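Local coordinates for protein aldo-keto reductase family 1, member B4 (Aldose reductase) (Schistosoma japonicum, PDB 4HBK) that probably reduces aldehydes such as sugars to their alcohols with NADPH, as an aldose reductase of the aldo-keto reductase family, at residues Arg44-Ser56 and Tyr73-Glu85. Numbering follows the deposited sequence.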
loop_
_atom_site.group_PDB
_atom_site.type_symbol
_atom_site.label_atom_id
_atom_site.label_comp_id
_atom_site.label_asym_id
_atom_site.label_seq_id
_atom_site.Cartn_x
_atom_site.Cartn_y
_atom_site.Cartn_z
ATOM N N ARG A 44 3.677 16.682 -4.943
ATOM C CA ARG A 44 3.073 16.421 -3.634
ATOM C C ARG A 44 3.941 15.486 -2.782
ATOM O O ARG A 44 4.801 14.770 -3.305
ATOM C CB ARG A 44 1.659 15.862 -3.806
ATOM C CG ARG A 44 0.758 16.756 -4.652
ATOM C CD ARG A 44 -0.616 16.149 -4.843
ATOM N NE ARG A 44 -1.419 16.911 -5.798
ATOM C CZ ARG A 44 -2.179 17.947 -5.465
ATOM N NH1 ARG A 44 -2.234 18.343 -4.194
ATOM N NH2 ARG A 44 -2.893 18.577 -6.395
ATOM N N SER A 45 3.723 15.507 -1.470
ATOM C CA SER A 45 4.501 14.677 -0.547
ATOM C C SER A 45 3.667 13.581 0.072
ATOM O O SER A 45 2.457 13.737 0.277
ATOM C CB SER A 45 5.077 15.523 0.584
ATOM O OG SER A 45 5.917 16.529 0.047
ATOM N N ILE A 46 4.337 12.485 0.411
ATOM C CA ILE A 46 3.699 11.400 1.134
ATOM C C ILE A 46 4.530 10.988 2.352
ATOM O O ILE A 46 5.724 10.742 2.229
ATOM C CB ILE A 46 3.488 10.183 0.203
ATOM C CG1 ILE A 46 2.805 9.033 0.951
ATOM C CG2 ILE A 46 4.819 9.752 -0.412
ATOM C CD1 ILE A 46 2.348 7.897 0.039
ATOM N N PRO A 47 3.893 10.905 3.532
ATOM C CA PRO A 47 4.549 10.490 4.780
ATOM C C PRO A 47 5.141 9.091 4.672
ATOM O O PRO A 47 4.491 8.192 4.139
ATOM C CB PRO A 47 3.403 10.506 5.790
ATOM C CG PRO A 47 2.441 11.532 5.237
ATOM C CD PRO A 47 2.487 11.277 3.758
ATOM N N VAL A 48 6.360 8.903 5.170
ATOM C CA VAL A 48 7.079 7.653 4.919
ATOM C C VAL A 48 6.591 6.474 5.763
ATOM O O VAL A 48 7.022 5.333 5.554
ATOM C CB VAL A 48 8.607 7.818 5.083
ATOM C CG1 VAL A 48 9.169 8.719 3.977
ATOM C CG2 VAL A 48 8.940 8.376 6.447
ATOM N N ILE A 49 5.718 6.744 6.730
ATOM C CA ILE A 49 5.041 5.661 7.442
ATOM C C ILE A 49 3.542 5.937 7.507
ATOM O O ILE A 49 3.122 7.081 7.683
ATOM C CB ILE A 49 5.608 5.396 8.874
ATOM C CG1 ILE A 49 4.907 4.180 9.506
ATOM C CG2 ILE A 49 5.454 6.625 9.759
ATOM C CD1 ILE A 49 5.529 3.727 10.848
ATOM N N GLY A 50 2.748 4.885 7.332
ATOM C CA GLY A 50 1.308 4.989 7.429
ATOM C C GLY A 50 0.751 3.765 8.118
ATOM O O GLY A 50 1.422 2.730 8.184
ATOM N N LEU A 51 -0.464 3.873 8.650
ATOM C CA LEU A 51 -1.128 2.713 9.231
ATOM C C LEU A 51 -1.726 1.849 8.133
ATOM O O LEU A 51 -2.531 2.330 7.334
ATOM C CB LEU A 51 -2.243 3.136 10.192
ATOM C CG LEU A 51 -3.047 1.970 10.781
ATOM C CD1 LEU A 51 -2.211 1.253 11.830
ATOM C CD2 LEU A 51 -4.366 2.437 11.384
ATOM N N GLY A 52 -1.324 0.585 8.086
ATOM C CA GLY A 52 -1.922 -0.357 7.161
ATOM C C GLY A 52 -3.177 -0.934 7.785
ATOM O O GLY A 52 -3.190 -1.257 8.975
ATOM N N THR A 53 -4.243 -1.047 7.002
ATOM C CA THR A 53 -5.473 -1.627 7.514
ATOM C C THR A 53 -5.780 -2.942 6.797
ATOM O O THR A 53 -5.218 -3.245 5.749
ATOM C CB THR A 53 -6.668 -0.665 7.376
ATOM O OG1 THR A 53 -6.849 -0.317 5.996
ATOM C CG2 THR A 53 -6.444 0.598 8.187
ATOM N N TRP A 54 -6.663 -3.738 7.377
ATOM C CA TRP A 54 -7.083 -4.959 6.720
ATOM C C TRP A 54 -8.412 -5.411 7.300
ATOM O O TRP A 54 -8.966 -4.752 8.187
ATOM C CB TRP A 54 -5.999 -6.042 6.819
ATOM C CG TRP A 54 -6.069 -6.919 8.038
ATOM C CD1 TRP A 54 -6.674 -8.144 8.133
ATOM C CD2 TRP A 54 -5.496 -6.654 9.327
ATOM N NE1 TRP A 54 -6.518 -8.650 9.405
ATOM C CE2 TRP A 54 -5.801 -7.756 10.155
ATOM C CE3 TRP A 54 -4.761 -5.590 9.864
ATOM C CZ2 TRP A 54 -5.391 -7.825 11.488
ATOM C CZ3 TRP A 54 -4.358 -5.661 11.189
ATOM C CH2 TRP A 54 -4.671 -6.774 11.984
ATOM N N ASN A 55 -8.928 -6.516 6.779
ATOM C CA ASN A 55 -10.194 -7.055 7.239
ATOM C C ASN A 55 -10.030 -7.698 8.616
ATOM O O ASN A 55 -10.192 -8.910 8.771
ATOM C CB ASN A 55 -10.736 -8.078 6.235
ATOM C CG ASN A 55 -12.227 -8.332 6.408
ATOM O OD1 ASN A 55 -12.897 -8.791 5.483
ATOM N ND2 ASN A 55 -12.756 -8.017 7.592
ATOM N N SER A 56 -9.702 -6.870 9.604
ATOM C CA SER A 56 -9.538 -7.305 10.984
ATOM C C SER A 56 -10.892 -7.411 11.680
ATOM O O SER A 56 -11.885 -6.846 11.207
ATOM C CB SER A 56 -8.655 -6.310 11.733
ATOM O OG SER A 56 -9.173 -5.000 11.601
ATOM N N TYR A 73 0.928 9.079 13.674
ATOM C CA TYR A 73 0.730 8.717 12.270
ATOM C C TYR A 73 -0.098 9.789 11.549
ATOM O O TYR A 73 -1.085 10.287 12.103
ATOM C CB TYR A 73 -0.036 7.400 12.153
ATOM C CG TYR A 73 0.687 6.122 12.551
ATOM C CD1 TYR A 73 0.879 5.790 13.891
ATOM C CD2 TYR A 73 1.105 5.206 11.578
ATOM C CE1 TYR A 73 1.512 4.610 14.250
ATOM C CE2 TYR A 73 1.733 4.014 11.928
ATOM C CZ TYR A 73 1.927 3.726 13.272
ATOM O OH TYR A 73 2.546 2.553 13.631
ATOM N N ARG A 74 0.272 10.109 10.307
ATOM C CA ARG A 74 -0.452 11.107 9.514
ATOM C C ARG A 74 -0.777 10.560 8.115
ATOM O O ARG A 74 -0.949 11.304 7.148
ATOM C CB ARG A 74 0.353 12.416 9.426
ATOM C CG ARG A 74 0.504 13.165 10.771
ATOM C CD ARG A 74 -0.857 13.631 11.290
ATOM N NE ARG A 74 -0.784 14.330 12.577
ATOM C CZ ARG A 74 -0.975 13.753 13.763
ATOM N NH1 ARG A 74 -1.236 12.450 13.849
ATOM N NH2 ARG A 74 -0.899 14.479 14.868
ATOM N N HIS A 75 -0.880 9.244 8.028
ATOM C CA HIS A 75 -1.018 8.557 6.759
ATOM C C HIS A 75 -1.779 7.268 7.046
ATOM O O HIS A 75 -1.375 6.497 7.920
ATOM C CB HIS A 75 0.382 8.273 6.204
ATOM C CG HIS A 75 0.412 7.390 4.993
ATOM N ND1 HIS A 75 1.563 7.191 4.258
ATOM C CD2 HIS A 75 -0.544 6.632 4.409
ATOM C CE1 HIS A 75 1.307 6.365 3.259
ATOM N NE2 HIS A 75 0.040 6.010 3.321
ATOM N N LEU A 76 -2.897 7.049 6.351
ATOM C CA LEU A 76 -3.675 5.812 6.524
ATOM C C LEU A 76 -3.818 5.124 5.187
ATOM O O LEU A 76 -4.171 5.766 4.203
ATOM C CB LEU A 76 -5.073 6.089 7.092
ATOM C CG LEU A 76 -5.199 7.012 8.305
ATOM C CD1 LEU A 76 -6.669 7.388 8.566
ATOM C CD2 LEU A 76 -4.607 6.342 9.522
ATOM N N ASP A 77 -3.549 3.821 5.149
ATOM C CA ASP A 77 -3.637 3.059 3.906
ATOM C C ASP A 77 -4.849 2.135 3.916
ATOM O O ASP A 77 -4.924 1.217 4.725
ATOM C CB ASP A 77 -2.351 2.266 3.670
ATOM C CG ASP A 77 -2.372 1.475 2.374
ATOM O OD1 ASP A 77 -1.901 1.991 1.340
ATOM O OD2 ASP A 77 -2.846 0.322 2.382
ATOM N N CYS A 78 -5.798 2.380 3.017
ATOM C CA CYS A 78 -7.080 1.674 3.062
ATOM C C CYS A 78 -7.329 0.891 1.778
ATOM O O CYS A 78 -6.553 0.963 0.831
ATOM C CB CYS A 78 -8.236 2.665 3.292
ATOM S SG CYS A 78 -7.969 3.882 4.628
ATOM N N ALA A 79 -8.418 0.137 1.744
ATOM C CA ALA A 79 -8.797 -0.537 0.514
ATOM C C ALA A 79 -10.261 -0.936 0.546
ATOM O O ALA A 79 -10.789 -1.350 1.578
ATOM C CB ALA A 79 -7.888 -1.747 0.232
ATOM N N TYR A 80 -10.914 -0.785 -0.599
ATOM C CA TYR A 80 -12.316 -1.122 -0.727
ATOM C C TYR A 80 -12.532 -2.566 -0.331
ATOM O O TYR A 80 -13.522 -2.905 0.309
ATOM C CB TYR A 80 -12.754 -0.917 -2.177
ATOM C CG TYR A 80 -14.210 -1.222 -2.428
ATOM C CD1 TYR A 80 -15.153 -0.203 -2.468
ATOM C CD2 TYR A 80 -14.642 -2.527 -2.640
ATOM C CE1 TYR A 80 -16.490 -0.476 -2.710
ATOM C CE2 TYR A 80 -15.980 -2.809 -2.875
ATOM C CZ TYR A 80 -16.898 -1.782 -2.910
ATOM O OH TYR A 80 -18.229 -2.055 -3.152
ATOM N N VAL A 81 -11.594 -3.423 -0.717
ATOM C CA VAL A 81 -11.784 -4.868 -0.587
ATOM C C VAL A 81 -11.788 -5.371 0.864
ATOM O O VAL A 81 -12.244 -6.480 1.129
ATOM C CB VAL A 81 -10.718 -5.657 -1.385
ATOM C CG1 VAL A 81 -9.350 -5.501 -0.743
ATOM C CG2 VAL A 81 -11.093 -7.124 -1.462
ATOM N N TYR A 82 -11.280 -4.574 1.800
ATOM C CA TYR A 82 -11.274 -4.994 3.206
ATOM C C TYR A 82 -12.646 -4.774 3.830
ATOM O O TYR A 82 -12.900 -5.200 4.955
ATOM C CB TYR A 82 -10.213 -4.231 3.997
ATOM C CG TYR A 82 -8.818 -4.448 3.473
ATOM C CD1 TYR A 82 -8.356 -5.731 3.197
ATOM C CD2 TYR A 82 -7.971 -3.383 3.239
ATOM C CE1 TYR A 82 -7.084 -5.945 2.715
ATOM C CE2 TYR A 82 -6.690 -3.585 2.755
ATOM C CZ TYR A 82 -6.255 -4.868 2.492
ATOM O OH TYR A 82 -4.984 -5.088 2.012
ATOM N N ARG A 83 -13.515 -4.079 3.101
ATOM C CA ARG A 83 -14.904 -3.892 3.507
ATOM C C ARG A 83 -15.058 -3.227 4.877
ATOM O O ARG A 83 -15.966 -3.569 5.634
ATOM C CB ARG A 83 -15.625 -5.242 3.501
ATOM C CG ARG A 83 -15.748 -5.834 2.111
ATOM C CD ARG A 83 -17.129 -6.419 1.884
ATOM N NE ARG A 83 -17.099 -7.875 1.934
ATOM C CZ ARG A 83 -17.602 -8.664 0.990
ATOM N NH1 ARG A 83 -18.186 -8.137 -0.080
ATOM N NH2 ARG A 83 -17.527 -9.983 1.120
ATOM N N ASN A 84 -14.179 -2.281 5.194
ATOM C CA ASN A 84 -14.252 -1.585 6.475
ATOM C C ASN A 84 -13.991 -0.094 6.357
ATOM O O ASN A 84 -13.656 0.557 7.342
ATOM C CB ASN A 84 -13.265 -2.194 7.477
ATOM C CG ASN A 84 -11.840 -2.163 6.975
ATOM O OD1 ASN A 84 -11.550 -1.529 5.960
ATOM N ND2 ASN A 84 -10.939 -2.839 7.683
ATOM N N GLU A 85 -14.136 0.453 5.155
ATOM C CA GLU A 85 -13.859 1.871 4.954
ATOM C C GLU A 85 -14.905 2.741 5.651
ATOM O O GLU A 85 -14.635 3.892 5.991
ATOM C CB GLU A 85 -13.765 2.212 3.465
ATOM C CG GLU A 85 -12.603 1.521 2.765
ATOM C CD GLU A 85 -12.368 2.027 1.357
ATOM O OE1 GLU A 85 -13.324 2.048 0.551
ATOM O OE2 GLU A 85 -11.220 2.410 1.052
HETATM O O HOH W 1 2.744 9.455 9.408
HETATM O O HOH W 2 -9.249 -0.640 4.502
HETATM O O HOH W 3 -3.524 -1.560 4.079
#
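L51 and L76, like G52 and D77, pair as parallel strands: L51 N donates to H75 O (2.9 Å), and D77 N to L51 O at 2.8 Å, the latter nearly straight (169°). Beyond them D77 O accepts twice, from T53 OG1 at 2.8 Å and, in a longer bond, from T53 N. With chi1 at 59°, the T53 hydroxyl lies between its own backbone N and carbonyl carbon, where a water also donates to it and links it to A79 N and N84 OD1.

H75 turns toward the part of 44-56 that precedes strand 51-52. Its ND1 donates to P47 O (3.1 Å), which lies in the ring plane, while G50 CA sits over one imidazole face, offset toward the rim.

The Y82 ring, predicted to carry the proton-donor hydroxyl, is sandwiched: W54 CA stands over its centre, 3.8 Å from the centroid and 13° off the normal, and V81 CG1 lies on the opposite face. Y82 OH is hydrogen-bonded to K291 NZ. D77 OD2 forms a salt bridge with K111, predicted to lower the tyrosine's pKa.

L51 CB meets L76 CD2 at 4.0 Å, and I49 CD1 lies against Y73 CE2 (4.0 Å).

Strands 51-52 and 75-77, joined through helix 60-71, form the first beta-alpha-beta unit of the TIM barrel; L51 and Y73 pack on A68 of that helix, and L76 and D77 touch strand 107-112.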